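NDP-rhamnosyltransferase (Saccharopolyspora spinosa, PDB 3UYK) is a glycosyltransferase of the two-domain GT-B fold, related to the erythromycin biosynthesis protein CIII-like family. Local coordinates at residues W23-S28 / A378-L383; Q198-N203 / M373-A378; V254-P259 / R273-V278. All coordinates share one frame; numbering follows the deposited sequence.

Interaction 1. Residues W23-S28 / A378-L383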
loop_
_atom_site.group_PDB
_atom_site.type_symbol
_atom_site.label_atom_id
_atom_site.label_comp_id
_atom_site.label_asym_id
_atom_site.label_seq_id
_atom_site.Cartn_x
_atom_site.Cartn_y
_atom_site.Cartn_z
ATOM N N TRP A 23 -4.274 -4.406 2.170
ATOM C CA TRP A 23 -3.038 -5.003 1.585
ATOM C C TRP A 23 -3.025 -6.500 1.715
ATOM O O TRP A 23 -2.583 -7.187 0.788
ATOM C CB TRP A 23 -1.815 -4.643 2.339
ATOM C CG TRP A 23 -1.380 -3.275 2.215
ATOM C CD1 TRP A 23 -1.698 -2.342 1.203
ATOM C CD2 TRP A 23 -0.469 -2.620 3.128
ATOM N NE1 TRP A 23 -1.061 -1.168 1.490
ATOM C CE2 TRP A 23 -0.304 -1.274 2.631
ATOM C CE3 TRP A 23 0.215 -3.009 4.299
ATOM C CZ2 TRP A 23 0.550 -0.368 3.262
ATOM C CZ3 TRP A 23 0.967 -2.068 4.961
ATOM C CH2 TRP A 23 1.111 -0.769 4.461
ATOM N N ALA A 24 -3.490 -7.059 2.873
ATOM C CA ALA A 24 -3.529 -8.496 2.993
ATOM C C ALA A 24 -4.437 -9.101 1.883
ATOM O O ALA A 24 -4.070 -10.152 1.333
ATOM C CB ALA A 24 -4.119 -8.861 4.355
ATOM N N LEU A 25 -5.569 -8.441 1.592
ATOM C CA LEU A 25 -6.547 -8.909 0.610
ATOM C C LEU A 25 -5.824 -8.928 -0.747
ATOM O O LEU A 25 -5.880 -9.891 -1.505
ATOM C CB LEU A 25 -7.799 -8.016 0.630
ATOM C CG LEU A 25 -8.678 -8.404 1.837
ATOM C CD1 LEU A 25 -9.699 -7.300 2.120
ATOM C CD2 LEU A 25 -9.482 -9.713 1.530
ATOM N N GLN A 26 -5.161 -7.817 -1.053
ATOM C CA GLN A 26 -4.613 -7.664 -2.414
ATOM C C GLN A 26 -3.403 -8.580 -2.589
ATOM O O GLN A 26 -3.202 -9.127 -3.678
ATOM C CB GLN A 26 -4.201 -6.207 -2.648
ATOM C CG GLN A 26 -5.386 -5.284 -2.803
ATOM C CD GLN A 26 -5.048 -3.918 -3.413
ATOM O OE1 GLN A 26 -3.932 -3.495 -3.425
ATOM N NE2 GLN A 26 -6.067 -3.242 -3.937
ATOM N N ALA A 27 -2.598 -8.777 -1.543
ATOM C CA ALA A 27 -1.490 -9.698 -1.550
ATOM C C ALA A 27 -1.885 -11.181 -1.698
ATOM O O ALA A 27 -1.033 -12.027 -2.044
ATOM C CB ALA A 27 -0.689 -9.572 -0.231
ATOM N N SER A 28 -3.156 -11.461 -1.399
ATOM C CA SER A 28 -3.738 -12.807 -1.437
ATOM C C SER A 28 -4.538 -12.967 -2.729
ATOM O O SER A 28 -5.240 -13.985 -2.888
ATOM C CB SER A 28 -4.687 -13.015 -0.225
ATOM O OG SER A 28 -3.908 -12.885 0.979
ATOM N N ALA A 378 -3.855 -13.863 7.980
ATOM C CA ALA A 378 -4.656 -15.016 8.445
ATOM C C ALA A 378 -6.200 -14.770 8.369
ATOM O O ALA A 378 -6.993 -15.670 8.094
ATOM C CB ALA A 378 -4.201 -15.450 9.870
ATOM N N LEU A 379 -6.642 -13.526 8.495
ATOM C CA LEU A 379 -8.052 -13.220 8.350
ATOM C C LEU A 379 -8.590 -13.352 6.937
ATOM O O LEU A 379 -9.833 -13.355 6.778
ATOM C CB LEU A 379 -8.452 -11.803 8.890
ATOM C CG LEU A 379 -8.868 -11.692 10.382
ATOM C CD1 LEU A 379 -10.182 -12.408 10.508
ATOM C CD2 LEU A 379 -7.776 -12.373 11.255
ATOM N N VAL A 380 -7.711 -13.266 5.940
ATOM C CA VAL A 380 -8.200 -13.317 4.555
ATOM C C VAL A 380 -9.058 -14.583 4.340
ATOM O O VAL A 380 -10.122 -14.505 3.764
ATOM C CB VAL A 380 -7.024 -13.236 3.579
ATOM C CG1 VAL A 380 -7.474 -13.571 2.154
ATOM C CG2 VAL A 380 -6.466 -11.834 3.637
ATOM N N ARG A 381 -8.614 -15.726 4.848
ATOM C CA ARG A 381 -9.433 -16.941 4.886
ATOM C C ARG A 381 -10.880 -16.804 5.440
ATOM O O ARG A 381 -11.878 -17.244 4.816
ATOM C CB ARG A 381 -8.688 -18.026 5.687
ATOM C CG ARG A 381 -9.539 -19.254 5.956
ATOM C CD ARG A 381 -10.117 -19.855 4.674
ATOM N NE ARG A 381 -9.081 -20.521 3.877
ATOM C CZ ARG A 381 -8.544 -21.706 4.176
ATOM N NH1 ARG A 381 -7.602 -22.221 3.398
ATOM N NH2 ARG A 381 -8.949 -22.369 5.260
ATOM N N THR A 382 -11.001 -16.193 6.596
ATOM C CA THR A 382 -12.286 -15.928 7.202
ATOM C C THR A 382 -13.158 -15.122 6.244
ATOM O O THR A 382 -14.350 -15.411 6.039
ATOM C CB THR A 382 -12.128 -15.170 8.545
ATOM O OG1 THR A 382 -11.424 -15.993 9.456
ATOM C CG2 THR A 382 -13.405 -14.826 9.140
ATOM N N LEU A 383 -12.567 -14.048 5.679
ATOM C CA LEU A 383 -13.365 -13.255 4.733
ATOM C C LEU A 383 -13.811 -14.063 3.513
ATOM O O LEU A 383 -14.903 -13.831 3.016
ATOM C CB LEU A 383 -12.583 -12.023 4.263
ATOM C CG LEU A 383 -12.220 -11.098 5.424
ATOM C CD1 LEU A 383 -11.478 -9.865 4.910
ATOM C CD2 LEU A 383 -13.474 -10.632 6.090
#
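V380 reaches over to helix 19-27 and sets its two methyls against A24 and S28, and this is where the packing is tight. V380 CG1, anti to the backbone N (chi1 169°), meets S28 CB at 3.7 Å. V380 CG2 lies 3.7 Å from A24 O and 3.9 Å from A24 CB, and still touches S28 OG. One branched side chain thus meets both the methyl of A24 and the polar backbone that follows it.

Beside this, the contact continues through L25 and L383, methyl to methyl. L25 CD2 touches L383 CD1 at 3.9 Å, the two leucines crossing at about a right angle; looser is the fit of L25 CD2 to V380 CG2, at 4.2 Å. The touching residues are all buried; the outward face of the C-terminal helix, with A378 and R381, is the exposed one.

The short helical segments cross at -78°, with axes 9.4 Å apart, as helix 376-386 returns to the N-terminal half of this GT-B enzyme. Helix 19-27 also meets the second subunit, where W23 stacks on W23 of that chain. Around the crossing, L25 packs on V32 of strand 31-36 and L379 on L179 of strand 177-180.

Interaction 2. Residues Q198-N203 / M373-A378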
loop_
_atom_site.group_PDB
_atom_site.type_symbol
_atom_site.label_atom_id
_atom_site.label_comp_id
_atom_site.label_asym_id
_atom_site.label_seq_id
_atom_site.Cartn_x
_atom_site.Cartn_y
_atom_site.Cartn_z
ATOM N N GLN A 198 -5.043 -8.937 14.427
ATOM C CA GLN A 198 -3.841 -8.291 15.034
ATOM C C GLN A 198 -3.617 -6.890 14.450
ATOM O O GLN A 198 -3.490 -6.727 13.206
ATOM C CB GLN A 198 -2.567 -9.105 14.690
ATOM C CG GLN A 198 -1.383 -8.621 15.494
ATOM C CD GLN A 198 -0.160 -9.512 15.445
ATOM O OE1 GLN A 198 -0.190 -10.802 15.485
ATOM N NE2 GLN A 198 0.946 -8.864 15.447
ATOM N N TYR A 199 -3.470 -5.906 15.325
ATOM C CA TYR A 199 -3.087 -4.532 14.866
ATOM C C TYR A 199 -1.687 -4.534 14.224
ATOM O O TYR A 199 -0.740 -4.942 14.875
ATOM C CB TYR A 199 -3.108 -3.557 16.117
ATOM C CG TYR A 199 -2.694 -2.159 15.645
ATOM C CD1 TYR A 199 -3.621 -1.365 14.925
ATOM C CD2 TYR A 199 -1.402 -1.692 15.880
ATOM C CE1 TYR A 199 -3.254 -0.113 14.416
ATOM C CE2 TYR A 199 -1.040 -0.419 15.403
ATOM C CZ TYR A 199 -1.953 0.319 14.652
ATOM O OH TYR A 199 -1.489 1.593 14.115
ATOM N N VAL A 200 -1.570 -3.965 13.019
ATOM C CA VAL A 200 -0.278 -3.793 12.331
ATOM C C VAL A 200 -0.107 -2.294 12.140
ATOM O O VAL A 200 -1.023 -1.627 11.583
ATOM C CB VAL A 200 -0.359 -4.466 10.941
ATOM C CG1 VAL A 200 0.915 -4.099 10.088
ATOM C CG2 VAL A 200 -0.374 -5.984 11.193
ATOM N N PRO A 201 0.999 -1.738 12.681
ATOM C CA PRO A 201 1.125 -0.294 12.604
ATOM C C PRO A 201 0.993 0.228 11.149
ATOM O O PRO A 201 1.611 -0.294 10.220
ATOM C CB PRO A 201 2.507 -0.004 13.233
ATOM C CG PRO A 201 2.854 -1.142 14.076
ATOM C CD PRO A 201 2.034 -2.361 13.537
ATOM N N TYR A 202 0.121 1.171 10.923
ATOM C CA TYR A 202 0.194 1.890 9.662
ATOM C C TYR A 202 -0.131 3.283 9.967
ATOM O O TYR A 202 -1.290 3.645 10.394
ATOM C CB TYR A 202 -0.726 1.366 8.579
ATOM C CG TYR A 202 -0.645 2.235 7.342
ATOM C CD1 TYR A 202 0.504 2.219 6.528
ATOM C CD2 TYR A 202 -1.702 3.088 6.981
ATOM C CE1 TYR A 202 0.542 3.013 5.376
ATOM C CE2 TYR A 202 -1.639 3.902 5.875
ATOM C CZ TYR A 202 -0.495 3.843 5.070
ATOM O OH TYR A 202 -0.371 4.680 3.956
ATOM N N ASN A 203 0.923 4.086 9.813
ATOM C CA ASN A 203 0.809 5.476 10.149
ATOM C C ASN A 203 1.254 6.285 8.921
ATOM O O ASN A 203 1.939 7.291 9.095
ATOM C CB ASN A 203 1.735 5.892 11.367
ATOM C CG ASN A 203 2.145 4.724 12.306
ATOM O OD1 ASN A 203 3.312 4.252 12.289
ATOM N ND2 ASN A 203 1.241 4.293 13.122
ATOM N N MET A 373 -3.238 -12.357 18.645
ATOM C CA MET A 373 -4.299 -12.362 17.551
ATOM C C MET A 373 -3.805 -12.795 16.177
ATOM O O MET A 373 -2.625 -12.566 15.820
ATOM C CB MET A 373 -4.847 -10.986 17.385
ATOM C CG MET A 373 -5.394 -10.457 18.710
ATOM S SD MET A 373 -6.375 -8.943 18.349
ATOM C CE MET A 373 -6.649 -8.404 20.013
ATOM N N PRO A 374 -4.707 -13.383 15.370
ATOM C CA PRO A 374 -4.215 -13.694 14.021
ATOM C C PRO A 374 -3.869 -12.448 13.175
ATOM O O PRO A 374 -4.549 -11.452 13.278
ATOM C CB PRO A 374 -5.405 -14.365 13.370
ATOM C CG PRO A 374 -6.269 -14.930 14.556
ATOM C CD PRO A 374 -6.110 -13.827 15.584
ATOM N N HIS A 375 -2.846 -12.530 12.334
ATOM C CA HIS A 375 -2.489 -11.296 11.547
ATOM C C HIS A 375 -3.523 -11.117 10.445
ATOM O O HIS A 375 -4.251 -12.022 10.096
ATOM C CB HIS A 375 -1.124 -11.458 10.887
ATOM C CG HIS A 375 0.031 -11.226 11.796
ATOM N ND1 HIS A 375 0.463 -9.959 12.123
ATOM C CD2 HIS A 375 0.877 -12.133 12.454
ATOM C CE1 HIS A 375 1.597 -10.091 12.902
ATOM N NE2 HIS A 375 1.812 -11.403 13.130
ATOM N N PRO A 376 -3.565 -9.950 9.826
ATOM C CA PRO A 376 -4.514 -9.664 8.712
ATOM C C PRO A 376 -4.426 -10.710 7.622
ATOM O O PRO A 376 -5.439 -11.079 7.041
ATOM C CB PRO A 376 -4.081 -8.263 8.232
ATOM C CG PRO A 376 -3.548 -7.637 9.473
ATOM C CD PRO A 376 -2.901 -8.718 10.318
ATOM N N ALA A 377 -3.227 -11.197 7.377
ATOM C CA ALA A 377 -3.059 -12.216 6.325
ATOM C C ALA A 377 -3.877 -13.478 6.686
ATOM O O ALA A 377 -4.513 -14.091 5.808
ATOM C CB ALA A 377 -1.570 -12.536 6.167
ATOM N N ALA A 378 -3.855 -13.863 7.980
ATOM C CA ALA A 378 -4.656 -15.016 8.445
ATOM C C ALA A 378 -6.200 -14.770 8.369
ATOM O O ALA A 378 -6.993 -15.670 8.094
ATOM C CB ALA A 378 -4.201 -15.450 9.870
#
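Q198 meets the run from M373 to P376 along its whole length, and one hydrogen bond fixes the join. Q198 N donates to P374 O at 2.8 Å, nearly straight at the hydrogen (165°), although the donor is tilted 29° from the carbonyl plane.

Flat groups account for the next part. The Q198 side chain leaves with CG anti to the backbone N (chi1 -170°) and stays extended beyond it, which carries the amide out alongside H375 and over one face of the imidazole. The detailed atom pairing there is doubtful, because the amide or the ring is probably flipped in the model and the two come too close. V200 CG2 approaches the same imidazole at its edge.

Apolar packing flanks this pair. M373 CB is 3.7 Å from Q198 CA and 4.0 Å from Q198 CB, while the rest of the methionine leads away toward P184 and P196. P376, for its part, packs on V200, with P376 CD 3.8 Å from V200 CG2. As a carbon-to-carbonyl contact, P376 CD also rests 3.6 Å from Q198 O. P376 leans on A24 and V200 on P20, both of helix 19-27, and in the second subunit H375 packs on G29 and P376 on A27.

The contact joins the loop between strands 195-196 and 206-207, in the range of the N-terminal family domain, to the lead-in of the C-terminal helix. P374 and P376 have no backbone N-H to give, and Q198 as a whole carries the largest share of the buried surface. The one well-defined polar link is therefore backbone to backbone, N-H of Q198 to C=O of P374, and does not depend on how the amide or ring is oriented.

Interaction 3. Residues V254-P259 / R273-V278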
loop_
_atom_site.group_PDB
_atom_site.type_symbol
_atom_site.label_atom_id
_atom_site.label_comp_id
_atom_site.label_asym_id
_atom_site.label_seq_id
_atom_site.Cartn_x
_atom_site.Cartn_y
_atom_site.Cartn_z
ATOM N N VAL A 254 10.065 14.746 20.924
ATOM C CA VAL A 254 9.982 14.590 19.465
ATOM C C VAL A 254 8.576 14.905 19.108
ATOM O O VAL A 254 7.667 14.243 19.611
ATOM C CB VAL A 254 10.317 13.157 18.985
ATOM C CG1 VAL A 254 10.165 13.065 17.495
ATOM C CG2 VAL A 254 11.772 12.792 19.290
ATOM N N ILE A 255 8.363 15.980 18.382
ATOM C CA ILE A 255 7.010 16.464 18.152
ATOM C C ILE A 255 6.521 16.137 16.770
ATOM O O ILE A 255 7.060 16.548 15.735
ATOM C CB ILE A 255 6.902 17.982 18.405
ATOM C CG1 ILE A 255 7.368 18.338 19.831
ATOM C CG2 ILE A 255 5.461 18.431 18.109
ATOM C CD1 ILE A 255 7.788 19.810 19.929
ATOM N N ALA A 256 5.479 15.327 16.772
ATOM C CA ALA A 256 4.950 14.811 15.536
ATOM C C ALA A 256 3.549 15.353 15.322
ATOM O O ALA A 256 2.528 14.783 15.855
ATOM C CB ALA A 256 4.936 13.273 15.566
ATOM N N VAL A 257 3.428 16.378 14.492
ATOM C CA VAL A 257 2.080 16.961 14.235
ATOM C C VAL A 257 2.029 17.228 12.718
ATOM O O VAL A 257 3.083 17.228 12.095
ATOM C CB VAL A 257 1.833 18.284 14.993
ATOM C CG1 VAL A 257 1.796 18.078 16.505
ATOM C CG2 VAL A 257 2.853 19.331 14.626
ATOM N N PRO A 258 0.828 17.432 12.125
ATOM C CA PRO A 258 0.685 17.584 10.667
ATOM C C PRO A 258 1.287 18.927 10.199
ATOM O O PRO A 258 1.385 19.871 11.005
ATOM C CB PRO A 258 -0.865 17.629 10.493
ATOM C CG PRO A 258 -1.330 16.816 11.661
ATOM C CD PRO A 258 -0.492 17.451 12.759
ATOM N N PRO A 259 1.711 19.008 8.920
ATOM C CA PRO A 259 2.534 20.163 8.536
ATOM C C PRO A 259 1.869 21.533 8.896
ATOM O O PRO A 259 2.526 22.428 9.507
ATOM C CB PRO A 259 2.729 19.949 7.020
ATOM C CG PRO A 259 2.529 18.463 6.784
ATOM C CD PRO A 259 1.473 18.063 7.806
ATOM N N ARG A 273 12.650 18.349 18.991
ATOM C CA ARG A 273 12.760 18.176 17.573
ATOM C C ARG A 273 11.377 18.127 16.926
ATOM O O ARG A 273 10.518 17.370 17.397
ATOM C CB ARG A 273 13.412 16.843 17.306
ATOM C CG ARG A 273 13.366 16.536 15.838
ATOM C CD ARG A 273 13.905 15.152 15.539
ATOM N NE ARG A 273 15.302 15.017 15.926
ATOM C CZ ARG A 273 16.332 15.503 15.227
ATOM N NH1 ARG A 273 16.146 16.143 14.074
ATOM N NH2 ARG A 273 17.559 15.301 15.679
ATOM N N ILE A 274 11.155 18.889 15.855
ATOM C CA ILE A 274 9.929 18.706 15.075
ATOM C C ILE A 274 10.085 17.617 14.010
ATOM O O ILE A 274 10.756 17.877 13.026
ATOM C CB ILE A 274 9.441 20.024 14.375
ATOM C CG1 ILE A 274 9.162 21.154 15.411
ATOM C CG2 ILE A 274 8.206 19.735 13.522
ATOM C CD1 ILE A 274 8.817 22.494 14.778
ATOM N N ALA A 275 9.407 16.453 14.170
ATOM C CA ALA A 275 9.495 15.330 13.238
ATOM C C ALA A 275 8.841 15.660 11.882
ATOM O O ALA A 275 7.781 16.233 11.794
ATOM C CB ALA A 275 8.936 14.037 13.837
ATOM N N GLU A 276 9.528 15.306 10.809
ATOM C CA GLU A 276 9.157 15.804 9.492
ATOM C C GLU A 276 8.190 14.889 8.714
ATOM O O GLU A 276 8.585 14.374 7.686
ATOM C CB GLU A 276 10.473 15.996 8.700
ATOM C CG GLU A 276 11.157 17.333 8.972
ATOM C CD GLU A 276 10.404 18.459 8.308
ATOM O OE1 GLU A 276 9.861 19.316 9.033
ATOM O OE2 GLU A 276 10.292 18.438 7.062
ATOM N N SER A 277 6.957 14.706 9.185
ATOM C CA SER A 277 5.966 13.747 8.561
ATOM C C SER A 277 6.539 12.309 8.543
ATOM O O SER A 277 6.658 11.668 7.489
ATOM C CB SER A 277 5.551 14.173 7.106
ATOM O OG SER A 277 4.820 15.406 7.070
ATOM N N VAL A 278 6.943 11.814 9.702
ATOM C CA VAL A 278 7.674 10.584 9.798
ATOM C C VAL A 278 6.737 9.628 10.504
ATOM O O VAL A 278 6.372 9.871 11.648
ATOM C CB VAL A 278 8.939 10.741 10.696
ATOM C CG1 VAL A 278 9.641 9.395 10.917
ATOM C CG2 VAL A 278 9.916 11.783 10.111
HETATM O O HOH W 1 5.855 17.502 13.282
HETATM O O HOH W 2 5.133 14.754 11.990
#
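I255 O is gripped from two sources: the A275 backbone N donates to it at 2.8 Å, and water 1 lies 2.9 Å away. The A275 bond is bent, 148° at the hydrogen, with the donor tilted 32° from the carbonyl plane. On the other side of the same residue, I255 N gives the straighter bond, 2.7 Å to R273 O and 176° at the hydrogen. Together they pair the strands in parallel, V254 with R273 and I255 with I274.

Beyond that A275 N-H the two chains part and water takes over the bridging. Water 1 accepts from V257 N at 2.9 Å and lies 2.7 Å from A275 O. Water 2 sits between A275 O, at 3.0 Å, and V257 O. A275 O thus faces both waters, besides a weak bond from S277 N across the inverse gamma turn centred on E276. Each water has more acceptors about it than protons, so its donations are probably shared among them.

Side chains add modest apolar cover: V254 CG1 stands 4.0 Å from A275 CB, which A256 CB also meets. At the open end P259 CG touches the S277 hydroxyl, OG, at 3.8 Å. That hydroxyl is hydrogen-bonded to R262, while R273 makes a cation-pi contact with W211.

Strand 272-274 is the outermost strand at this end of the parallel sheet in the C-terminal Rossmann-like domain. The chemistry implies a seam held by direct backbone bonds while the strands run together and then continued by water, which takes the N-H of V257 and lies between carbonyls that could not pair directly, V257 O having R262 as well.

Overall arrangement
From the N terminus, helix 19-27 supplies the first side of interaction 1, which closes only when the chain returns at 378-383, so nearly the whole polypeptide lies within that loop. The loop at 198-203 then opens interaction 2, closed at 373-378 and nested inside the first. Interaction 3 is nested in both: a local closure, 254-259 with 273-278, between neighbouring strands of the C-terminal sheet. Interactions 1 and 2 share A378, touch each other directly, and both meet the second subunit; together they tie helix 376-386 and the residues leading into it to the N-terminal half. Interaction 3 stands apart, its centre about 25 Å from that of interaction 2 and about 32 Å from that of interaction 1.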